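Local structure of type VI secretion system component (Escherichia coli O6, 2P5Z) at residues H17-R22 with Q64-L70; P27-F33 with Y45-S51; G89-K95 with Y106-P112. The protein is a component of the type VI secretion system, structurally similar to phage T4 tail proteins gp27 and gp5, and probably forms part of its injection tip. All coordinates share one frame; numbering follows the deposited sequence.

Contact 1 of 3, residues H17-R22 with Q64-L70; sequences HKLKIR and QDGAFSL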
loop_
_atom_site.group_PDB
_atom_site.type_symbol
_atom_site.label_atom_id
_atom_site.label_comp_id
_atom_site.label_asym_id
_atom_site.label_seq_id
_atom_site.Cartn_x
_atom_site.Cartn_y
_atom_site.Cartn_z
ATOM N N HIS A 17 -23.728 29.696 -0.904
ATOM C CA HIS A 17 -22.269 29.427 -0.745
ATOM C C HIS A 17 -21.385 30.355 -1.555
ATOM O O HIS A 17 -21.562 30.480 -2.769
ATOM C CB HIS A 17 -21.948 27.986 -1.096
ATOM C CG HIS A 17 -22.674 27.002 -0.250
ATOM N ND1 HIS A 17 -23.761 26.291 -0.708
ATOM C CD2 HIS A 17 -22.496 26.640 1.041
ATOM C CE1 HIS A 17 -24.219 25.525 0.263
ATOM N NE2 HIS A 17 -23.463 25.710 1.332
ATOM N N LYS A 18 -20.436 30.998 -0.871
ATOM C CA LYS A 18 -19.537 31.956 -1.510
ATOM C C LYS A 18 -18.066 31.563 -1.348
ATOM O O LYS A 18 -17.660 30.986 -0.340
ATOM C CB LYS A 18 -19.754 33.378 -0.961
ATOM C CG LYS A 18 -21.190 33.903 -1.062
ATOM C CD LYS A 18 -21.221 35.370 -1.481
ATOM C CE LYS A 18 -22.628 35.958 -1.404
ATOM N NZ LYS A 18 -22.933 36.499 -0.045
ATOM N N LEU A 19 -17.280 31.898 -2.356
ATOM C CA LEU A 19 -15.871 31.616 -2.365
ATOM C C LEU A 19 -15.196 32.912 -2.748
ATOM O O LEU A 19 -15.459 33.463 -3.822
ATOM C CB LEU A 19 -15.552 30.567 -3.432
ATOM C CG LEU A 19 -14.285 29.690 -3.437
ATOM C CD1 LEU A 19 -13.697 29.728 -4.825
ATOM C CD2 LEU A 19 -13.205 30.030 -2.386
ATOM N N LYS A 20 -14.332 33.401 -1.869
ATOM C CA LYS A 20 -13.543 34.581 -2.170
ATOM C C LYS A 20 -12.097 34.206 -2.224
ATOM O O LYS A 20 -11.559 33.695 -1.267
ATOM C CB LYS A 20 -13.728 35.640 -1.104
ATOM C CG LYS A 20 -14.714 36.717 -1.479
ATOM C CD LYS A 20 -14.974 37.633 -0.280
ATOM C CE LYS A 20 -15.613 36.857 0.877
ATOM N NZ LYS A 20 -15.728 37.649 2.135
ATOM N N ILE A 21 -11.471 34.449 -3.358
ATOM C CA ILE A 21 -10.053 34.283 -3.480
ATOM C C ILE A 21 -9.415 35.657 -3.657
ATOM O O ILE A 21 -9.710 36.334 -4.636
ATOM C CB ILE A 21 -9.725 33.450 -4.705
ATOM C CG1 ILE A 21 -10.453 32.103 -4.642
ATOM C CG2 ILE A 21 -8.195 33.284 -4.848
ATOM C CD1 ILE A 21 -10.588 31.440 -6.022
ATOM N N ARG A 22 -8.553 36.056 -2.724
ATOM C CA ARG A 22 -7.898 37.364 -2.739
ATOM C C ARG A 22 -7.190 37.716 -4.052
ATOM O O ARG A 22 -6.377 36.951 -4.567
ATOM C CB ARG A 22 -6.930 37.487 -1.554
ATOM C CG ARG A 22 -5.728 38.445 -1.752
ATOM C CD ARG A 22 -4.713 38.350 -0.609
ATOM N NE ARG A 22 -4.988 39.315 0.451
ATOM C CZ ARG A 22 -5.729 39.085 1.539
ATOM N NH1 ARG A 22 -5.901 40.057 2.428
ATOM N NH2 ARG A 22 -6.293 37.900 1.756
ATOM N N GLN A 64 -2.769 31.900 -3.381
ATOM C CA GLN A 64 -3.653 32.955 -2.828
ATOM C C GLN A 64 -4.552 32.513 -1.680
ATOM O O GLN A 64 -4.915 31.349 -1.588
ATOM C CB GLN A 64 -4.544 33.546 -3.920
ATOM C CG GLN A 64 -3.790 34.262 -5.028
ATOM C CD GLN A 64 -2.963 35.392 -4.480
ATOM O OE1 GLN A 64 -3.367 36.084 -3.539
ATOM N NE2 GLN A 64 -1.793 35.569 -5.030
ATOM N N ASP A 65 -4.915 33.464 -0.824
ATOM C CA ASP A 65 -5.856 33.252 0.277
ATOM C C ASP A 65 -7.244 32.990 -0.257
ATOM O O ASP A 65 -7.648 33.552 -1.268
ATOM C CB ASP A 65 -5.975 34.499 1.149
ATOM C CG ASP A 65 -4.809 34.678 2.086
ATOM O OD1 ASP A 65 -3.805 33.955 1.941
ATOM O OD2 ASP A 65 -4.893 35.561 2.967
ATOM N N GLY A 66 -7.991 32.166 0.456
ATOM C CA GLY A 66 -9.300 31.800 0.015
ATOM C C GLY A 66 -10.196 31.724 1.222
ATOM O O GLY A 66 -9.760 31.308 2.297
ATOM N N ALA A 67 -11.450 32.122 1.043
ATOM C CA ALA A 67 -12.425 32.002 2.105
ATOM C C ALA A 67 -13.677 31.375 1.510
ATOM O O ALA A 67 -14.123 31.788 0.436
ATOM C CB ALA A 67 -12.730 33.342 2.668
ATOM N N PHE A 68 -14.226 30.373 2.188
ATOM C CA PHE A 68 -15.395 29.698 1.688
ATOM C C PHE A 68 -16.472 29.734 2.747
ATOM O O PHE A 68 -16.240 29.269 3.857
ATOM C CB PHE A 68 -15.070 28.264 1.310
ATOM C CG PHE A 68 -16.245 27.505 0.773
ATOM C CD1 PHE A 68 -16.757 27.795 -0.489
ATOM C CD2 PHE A 68 -16.847 26.509 1.526
ATOM C CE1 PHE A 68 -17.824 27.108 -0.993
ATOM C CE2 PHE A 68 -17.922 25.818 1.027
ATOM C CZ PHE A 68 -18.412 26.121 -0.238
ATOM N N SER A 69 -17.644 30.278 2.412
ATOM C CA SER A 69 -18.690 30.479 3.417
ATOM C C SER A 69 -19.990 29.794 3.079
ATOM O O SER A 69 -20.303 29.598 1.916
ATOM C CB SER A 69 -18.988 31.966 3.617
ATOM O OG SER A 69 -17.872 32.761 3.290
ATOM N N LEU A 70 -20.740 29.437 4.110
ATOM C CA LEU A 70 -22.152 29.100 3.968
ATOM C C LEU A 70 -22.967 30.336 4.347
ATOM O O LEU A 70 -22.868 30.833 5.469
ATOM C CB LEU A 70 -22.502 27.915 4.865
ATOM C CG LEU A 70 -23.861 27.194 4.908
ATOM C CD1 LEU A 70 -24.935 27.596 3.860
ATOM C CD2 LEU A 70 -23.587 25.690 4.838
#
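H17 brings its imidazole to the far end of the pairing, where the carbonyl oxygen of S69 lies at the ring edge, close to the ring plane. L70 runs alongside and points the same way; both of its methyls come up to one ring nitrogen from the same side, CD1 and CD2 each 3.5 Å from H17 NE2. The phenyl ring of F68 receives L19 CB at its edge, 4.2 Å from F68 CD1. F68 CG stands opposite the backbone N (chi1 -180°), which lays the ring along its neighbour strand, with CZ 4.1 Å from H17 CB. The ring of F33 meets both H17 and F68 edge-to-face, so an aromatic group from the next strand joins this cluster.

Between these rings and the other end runs a regular antiparallel ladder, 18-21 against 65-70. K18 with S69 and K20 with A67 are the hydrogen-bonded pairs, each joined by two backbone bonds, while L19-F68 and I21-G66 are non-hydrogen-bonded pairs. L19, I21 and F68 share one face, where L19 packs on I47 and V108, and F68 on I47 and L110, consistent with the curled, barrel-like sheets of phage tail proteins of the gp27 kind; K18, K20, A67 and S69 lie on the other face, the two lysines exposed.

At the end of the ladder R22 N donates to D65 O at 3.0 Å. R22 lies beside D65 and bends at chi3 (-92°), which turns its guanidinium back so that NH2 forms a salt bridge to D65 OD2 at 3.0 Å. The guanidinium and carboxylate planes stand 79° apart, so a single nitrogen does the holding. On the apolar face I21 CG2 reaches Q64 CB at 3.8 Å, the two chains crossing nearly at right angles.

Contact 2 of 3, residues P27-F33 with Y45-S51; sequences PVDVLTF and YDIQFTS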
loop_
_atom_site.group_PDB
_atom_site.type_symbol
_atom_site.label_atom_id
_atom_site.label_comp_id
_atom_site.label_asym_id
_atom_site.label_seq_id
_atom_site.Cartn_x
_atom_site.Cartn_y
_atom_site.Cartn_z
ATOM N N PRO A 27 -15.217 36.910 -11.757
ATOM C CA PRO A 27 -16.387 36.585 -10.944
ATOM C C PRO A 27 -16.399 35.112 -10.606
ATOM O O PRO A 27 -16.068 34.289 -11.449
ATOM C CB PRO A 27 -17.563 36.910 -11.873
ATOM C CG PRO A 27 -16.969 36.927 -13.266
ATOM C CD PRO A 27 -15.587 37.434 -13.086
ATOM N N VAL A 28 -16.752 34.772 -9.376
ATOM C CA VAL A 28 -16.717 33.381 -8.964
ATOM C C VAL A 28 -18.095 32.964 -8.508
ATOM O O VAL A 28 -18.612 33.455 -7.500
ATOM C CB VAL A 28 -15.676 33.139 -7.825
ATOM C CG1 VAL A 28 -15.845 31.749 -7.186
ATOM C CG2 VAL A 28 -14.262 33.316 -8.350
ATOM N N ASP A 29 -18.686 32.042 -9.253
ATOM C CA ASP A 29 -20.020 31.581 -8.947
ATOM C C ASP A 29 -20.003 30.077 -8.644
ATOM O O ASP A 29 -19.799 29.260 -9.539
ATOM C CB ASP A 29 -20.937 31.919 -10.120
ATOM C CG ASP A 29 -22.401 31.713 -9.803
ATOM O OD1 ASP A 29 -22.766 31.707 -8.597
ATOM O OD2 ASP A 29 -23.192 31.561 -10.773
ATOM N N VAL A 30 -20.228 29.730 -7.379
ATOM C CA VAL A 30 -20.077 28.358 -6.918
ATOM C C VAL A 30 -21.087 27.408 -7.547
ATOM O O VAL A 30 -22.293 27.556 -7.368
ATOM C CB VAL A 30 -20.142 28.264 -5.371
ATOM C CG1 VAL A 30 -20.045 26.818 -4.904
ATOM C CG2 VAL A 30 -19.034 29.097 -4.738
ATOM N N LEU A 31 -20.567 26.441 -8.299
ATOM C CA LEU A 31 -21.364 25.409 -8.938
ATOM C C LEU A 31 -21.641 24.287 -7.962
ATOM O O LEU A 31 -22.751 24.151 -7.461
ATOM C CB LEU A 31 -20.621 24.873 -10.143
ATOM C CG LEU A 31 -21.354 23.904 -11.061
ATOM C CD1 LEU A 31 -22.638 24.524 -11.542
ATOM C CD2 LEU A 31 -20.471 23.557 -12.235
ATOM N N THR A 32 -20.618 23.485 -7.679
ATOM C CA THR A 32 -20.737 22.417 -6.679
ATOM C C THR A 32 -19.491 22.321 -5.785
ATOM O O THR A 32 -18.416 22.800 -6.152
ATOM C CB THR A 32 -21.039 21.046 -7.352
ATOM O OG1 THR A 32 -21.346 20.070 -6.348
ATOM C CG2 THR A 32 -19.883 20.575 -8.210
ATOM N N PHE A 33 -19.641 21.715 -4.610
ATOM C CA PHE A 33 -18.486 21.450 -3.775
ATOM C C PHE A 33 -18.526 20.148 -2.982
ATOM O O PHE A 33 -19.589 19.626 -2.653
ATOM C CB PHE A 33 -18.187 22.630 -2.842
ATOM C CG PHE A 33 -19.004 22.642 -1.589
ATOM C CD1 PHE A 33 -20.156 23.398 -1.510
ATOM C CD2 PHE A 33 -18.625 21.922 -0.483
ATOM C CE1 PHE A 33 -20.905 23.433 -0.345
ATOM C CE2 PHE A 33 -19.387 21.948 0.664
ATOM C CZ PHE A 33 -20.527 22.694 0.738
ATOM N N TYR A 45 -11.143 21.105 0.795
ATOM C CA TYR A 45 -12.405 21.426 0.083
ATOM C C TYR A 45 -12.207 21.601 -1.408
ATOM O O TYR A 45 -11.547 22.537 -1.854
ATOM C CB TYR A 45 -13.045 22.688 0.644
ATOM C CG TYR A 45 -13.960 22.456 1.807
ATOM C CD1 TYR A 45 -13.483 21.973 3.019
ATOM C CD2 TYR A 45 -15.306 22.756 1.713
ATOM C CE1 TYR A 45 -14.331 21.769 4.107
ATOM C CE2 TYR A 45 -16.157 22.573 2.788
ATOM C CZ TYR A 45 -15.675 22.066 3.975
ATOM O OH TYR A 45 -16.535 21.872 5.035
ATOM N N ASP A 46 -12.782 20.703 -2.191
ATOM C CA ASP A 46 -12.753 20.861 -3.634
ATOM C C ASP A 46 -14.022 21.590 -4.075
ATOM O O ASP A 46 -15.142 21.098 -3.905
ATOM C CB ASP A 46 -12.576 19.509 -4.321
ATOM C CG ASP A 46 -11.227 18.857 -3.982
ATOM O OD1 ASP A 46 -10.173 19.503 -4.195
ATOM O OD2 ASP A 46 -11.220 17.697 -3.497
ATOM N N ILE A 47 -13.828 22.798 -4.597
ATOM C CA ILE A 47 -14.918 23.732 -4.891
ATOM C C ILE A 47 -14.979 24.023 -6.369
ATOM O O ILE A 47 -14.031 24.555 -6.950
ATOM C CB ILE A 47 -14.706 25.049 -4.153
ATOM C CG1 ILE A 47 -14.573 24.793 -2.649
ATOM C CG2 ILE A 47 -15.861 25.997 -4.421
ATOM C CD1 ILE A 47 -14.001 25.956 -1.883
ATOM N N GLN A 48 -16.083 23.645 -7.000
ATOM C CA GLN A 48 -16.273 23.991 -8.409
ATOM C C GLN A 48 -17.008 25.301 -8.534
ATOM O O GLN A 48 -17.868 25.636 -7.713
ATOM C CB GLN A 48 -17.026 22.916 -9.171
ATOM C CG GLN A 48 -16.194 21.712 -9.482
ATOM C CD GLN A 48 -16.870 20.777 -10.457
ATOM O OE1 GLN A 48 -17.772 21.175 -11.192
ATOM N NE2 GLN A 48 -16.427 19.527 -10.481
ATOM N N PHE A 49 -16.644 26.052 -9.557
ATOM C CA PHE A 49 -17.308 27.306 -9.825
ATOM C C PHE A 49 -17.365 27.644 -11.306
ATOM O O PHE A 49 -16.595 27.107 -12.118
ATOM C CB PHE A 49 -16.718 28.457 -8.985
ATOM C CG PHE A 49 -15.304 28.863 -9.346
ATOM C CD1 PHE A 49 -15.068 29.906 -10.243
ATOM C CD2 PHE A 49 -14.208 28.263 -8.708
ATOM C CE1 PHE A 49 -13.759 30.320 -10.542
ATOM C CE2 PHE A 49 -12.902 28.665 -9.005
ATOM C CZ PHE A 49 -12.677 29.709 -9.919
ATOM N N THR A 50 -18.287 28.533 -11.662
ATOM C CA THR A 50 -18.317 29.036 -13.030
ATOM C C THR A 50 -17.934 30.487 -13.017
ATOM O O THR A 50 -18.064 31.162 -11.985
ATOM C CB THR A 50 -19.679 28.846 -13.719
ATOM O OG1 THR A 50 -20.725 29.322 -12.853
ATOM C CG2 THR A 50 -19.903 27.371 -14.016
ATOM N N SER A 51 -17.423 30.942 -14.157
ATOM C CA SER A 51 -16.995 32.323 -14.323
ATOM C C SER A 51 -17.163 32.788 -15.779
ATOM O O SER A 51 -17.048 31.992 -16.718
ATOM C CB SER A 51 -15.538 32.477 -13.903
ATOM O OG SER A 51 -15.095 33.815 -14.081
#
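V28 places its CG1 methyl over one face of the F49 ring, 3.9 Å from the ring centroid and 26° off the normal, a CH-pi contact offset toward the rim. F49 CG lies between the backbone N and carbonyl carbon (chi1 68°), an orientation that folds the ring back beneath V28. Further along the same face, F33 and Y45 run side by side: their planes are near parallel but slid apart, and F33 CE2 meets Y45 CE2 at 3.9 Å.

The backbone carries a classic beta bulge. L31 and T32 both face Q48: L31 N donates to Q48 O at 2.9 Å from above the carbonyl plane, whereas Q48 N reaches T32 O almost head-on. The Q48 side chain extends beside T32, its OE1 3.7 Å from T32 CG2. Beyond the bulge F33 pairs with I47; before it D29 and T50 form a hydrogen-bonded pair. S51 OG closes the far end by donating to P27 O at 2.8 Å, and also bonds D53 N.

The next shell is largely charged. The Q48 amide is held at both ends, by R105 NE at the oxygen and E107 OE1 at the nitrogen. On the same polar face R354 NH2 makes a salt bridge to D29 OD2 and a hydrogen bond to T50 OG1, while its NE bonds V30 O. E37 takes the hydroxyl of Y45.

Hence the hairpin combines an apolar inner face with a polar outer one on which arginines, R105 and R354 among them, hold polar side chains, and the salt bridge from R354 would probably favour the ionised form of D29.

Contact 3 of 3, residues G89-K95 with Y106-P112; sequences GVITGFK and YEVRLEP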
loop_
_atom_site.group_PDB
_atom_site.type_symbol
_atom_site.label_atom_id
_atom_site.label_comp_id
_atom_site.label_asym_id
_atom_site.label_seq_id
_atom_site.Cartn_x
_atom_site.Cartn_y
_atom_site.Cartn_z
ATOM N N GLY A 89 -8.231 29.651 4.390
ATOM C CA GLY A 89 -7.119 28.870 3.963
ATOM C C GLY A 89 -6.462 29.378 2.707
ATOM O O GLY A 89 -6.640 30.542 2.349
ATOM N N VAL A 90 -5.686 28.500 2.056
ATOM C CA VAL A 90 -4.985 28.809 0.815
ATOM C C VAL A 90 -5.453 27.891 -0.294
ATOM O O VAL A 90 -5.919 26.770 -0.060
ATOM C CB VAL A 90 -3.431 28.556 0.883
ATOM C CG1 VAL A 90 -2.665 29.838 0.963
ATOM C CG2 VAL A 90 -3.080 27.620 2.002
ATOM N N ILE A 91 -5.244 28.363 -1.508
ATOM C CA ILE A 91 -5.592 27.632 -2.682
ATOM C C ILE A 91 -4.392 26.821 -3.105
ATOM O O ILE A 91 -3.339 27.363 -3.462
ATOM C CB ILE A 91 -6.038 28.587 -3.809
ATOM C CG1 ILE A 91 -7.298 29.345 -3.386
ATOM C CG2 ILE A 91 -6.277 27.831 -5.101
ATOM C CD1 ILE A 91 -8.409 28.459 -2.843
ATOM N N THR A 92 -4.581 25.510 -3.075
ATOM C CA THR A 92 -3.526 24.529 -3.294
ATOM C C THR A 92 -3.514 24.002 -4.726
ATOM O O THR A 92 -2.471 23.669 -5.273
ATOM C CB THR A 92 -3.752 23.394 -2.309
ATOM O OG1 THR A 92 -3.125 23.750 -1.075
ATOM C CG2 THR A 92 -3.221 22.075 -2.817
ATOM N N GLY A 93 -4.688 23.948 -5.344
ATOM C CA GLY A 93 -4.825 23.329 -6.648
ATOM C C GLY A 93 -5.805 24.098 -7.496
ATOM O O GLY A 93 -6.729 24.731 -6.988
ATOM N N PHE A 94 -5.618 24.038 -8.799
ATOM C CA PHE A 94 -6.474 24.774 -9.672
ATOM C C PHE A 94 -6.692 23.943 -10.902
ATOM O O PHE A 94 -5.739 23.390 -11.467
ATOM C CB PHE A 94 -5.842 26.122 -10.031
ATOM C CG PHE A 94 -6.503 26.818 -11.181
ATOM C CD1 PHE A 94 -7.745 27.423 -11.021
ATOM C CD2 PHE A 94 -5.886 26.872 -12.425
ATOM C CE1 PHE A 94 -8.357 28.061 -12.077
ATOM C CE2 PHE A 94 -6.488 27.524 -13.496
ATOM C CZ PHE A 94 -7.723 28.123 -13.315
ATOM N N LYS A 95 -7.949 23.870 -11.327
ATOM C CA LYS A 95 -8.303 23.153 -12.538
ATOM C C LYS A 95 -9.213 23.988 -13.422
ATOM O O LYS A 95 -10.175 24.570 -12.938
ATOM C CB LYS A 95 -9.029 21.861 -12.163
ATOM C CG LYS A 95 -8.143 20.751 -11.699
ATOM C CD LYS A 95 -8.937 19.770 -10.920
ATOM C CE LYS A 95 -8.226 18.433 -10.887
ATOM N NZ LYS A 95 -9.026 17.510 -10.037
ATOM N N TYR A 106 -14.485 25.789 -13.341
ATOM C CA TYR A 106 -13.181 25.709 -12.694
ATOM C C TYR A 106 -13.279 24.942 -11.404
ATOM O O TYR A 106 -14.362 24.843 -10.829
ATOM C CB TYR A 106 -12.608 27.097 -12.373
ATOM C CG TYR A 106 -12.349 27.949 -13.586
ATOM C CD1 TYR A 106 -13.288 28.891 -14.014
ATOM C CD2 TYR A 106 -11.170 27.813 -14.314
ATOM C CE1 TYR A 106 -13.060 29.673 -15.134
ATOM C CE2 TYR A 106 -10.930 28.588 -15.437
ATOM C CZ TYR A 106 -11.883 29.518 -15.847
ATOM O OH TYR A 106 -11.646 30.300 -16.968
ATOM N N GLU A 107 -12.145 24.418 -10.937
ATOM C CA GLU A 107 -12.093 23.849 -9.595
ATOM C C GLU A 107 -10.900 24.356 -8.789
ATOM O O GLU A 107 -9.814 24.557 -9.333
ATOM C CB GLU A 107 -12.107 22.323 -9.650
ATOM C CG GLU A 107 -12.552 21.684 -8.347
ATOM C CD GLU A 107 -12.606 20.170 -8.426
ATOM O OE1 GLU A 107 -13.584 19.641 -8.991
ATOM O OE2 GLU A 107 -11.681 19.503 -7.909
ATOM N N VAL A 108 -11.116 24.605 -7.502
ATOM C CA VAL A 108 -10.011 24.897 -6.613
ATOM C C VAL A 108 -10.020 24.004 -5.383
ATOM O O VAL A 108 -11.081 23.570 -4.913
ATOM C CB VAL A 108 -9.950 26.382 -6.166
ATOM C CG1 VAL A 108 -9.505 27.288 -7.318
ATOM C CG2 VAL A 108 -11.283 26.835 -5.557
ATOM N N ARG A 109 -8.823 23.728 -4.865
ATOM C CA ARG A 109 -8.697 23.018 -3.611
ATOM C C ARG A 109 -8.367 24.022 -2.524
ATOM O O ARG A 109 -7.449 24.802 -2.663
ATOM C CB ARG A 109 -7.615 21.947 -3.707
ATOM C CG ARG A 109 -7.397 21.171 -2.412
ATOM C CD ARG A 109 -6.697 19.865 -2.687
ATOM N NE ARG A 109 -7.654 18.776 -2.863
ATOM C CZ ARG A 109 -7.355 17.603 -3.403
ATOM N NH1 ARG A 109 -6.133 17.376 -3.837
ATOM N NH2 ARG A 109 -8.280 16.671 -3.528
ATOM N N LEU A 110 -9.132 24.016 -1.447
ATOM C CA LEU A 110 -8.914 24.946 -0.364
ATOM C C LEU A 110 -8.488 24.161 0.868
ATOM O O LEU A 110 -9.216 23.286 1.361
ATOM C CB LEU A 110 -10.182 25.751 -0.067
ATOM C CG LEU A 110 -10.047 26.623 1.193
ATOM C CD1 LEU A 110 -9.062 27.761 0.913
ATOM C CD2 LEU A 110 -11.379 27.182 1.679
ATOM N N GLU A 111 -7.284 24.455 1.345
ATOM C CA GLU A 111 -6.731 23.791 2.518
ATOM C C GLU A 111 -6.236 24.884 3.455
ATOM O O GLU A 111 -5.974 26.010 3.012
ATOM C CB GLU A 111 -5.594 22.862 2.103
ATOM C CG GLU A 111 -5.988 21.836 1.067
ATOM C CD GLU A 111 -5.004 20.703 0.932
ATOM O OE1 GLU A 111 -4.278 20.672 -0.088
ATOM O OE2 GLU A 111 -4.971 19.836 1.840
ATOM N N PRO A 112 -6.090 24.570 4.750
ATOM C CA PRO A 112 -5.504 25.581 5.615
ATOM C C PRO A 112 -3.977 25.656 5.388
ATOM O O PRO A 112 -3.395 24.826 4.664
ATOM C CB PRO A 112 -5.796 25.031 7.004
ATOM C CG PRO A 112 -5.744 23.590 6.825
ATOM C CD PRO A 112 -6.365 23.324 5.493
#
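F94 and Y106 meet through different first torsions: F94 CG lies opposite its backbone N (chi1 166°), Y106 CG opposite its carbonyl carbon (chi1 -63°). The two rings thereby run side by side and touch rim to rim, F94 CZ 3.6 Å from Y106 CD2, neither covering the other's face. V108 CG1 sits at the F94 edge, and I91 CG2 packs on the same methyl at 4.0 Å. I91 CD1 in turn meets L110 CD1, extending the buried apolar face of this antiparallel hairpin, whose register slips by one residue between I91 and F94.

On the polar face T92 makes a weak hydrogen bond from OG1 to E111 OE1 (3.4 Å), and K95 stretches alongside E107 in a long salt bridge, NZ to OE2 3.9 Å. R109 instead turns to D46 of the adjoining strand. The backbone of F94 and K95 also pairs with a strand of a second subunit, carrying the sheet across the interface, while D53 O and I56 N bond the Y106 hydroxyl.

The hairpin is therefore probably held mainly by its backbone bonds and apolar face, the weak and long polar links adding less.

From the N terminus, the chain lays down 17-22, turns back through the hairpin of contact 2 (27-33 with 45-51), and only then returns with 64-70 to close contact 1, which therefore encloses contact 2. Contact 3 opens and closes later, as the hairpin 89-95 with 106-112, so no two contacts cross. In space they adjoin: G66 N meets G89 O, joining contact 1 to contact 3, and F49 O meets Y106 N, joining contact 2 to contact 3. The strand order thus passes from 18-21 through 65-70, 85-99 and 104-111 to 44-51 and 29-38, and V28 packs on L19 where the two ends of this run approach.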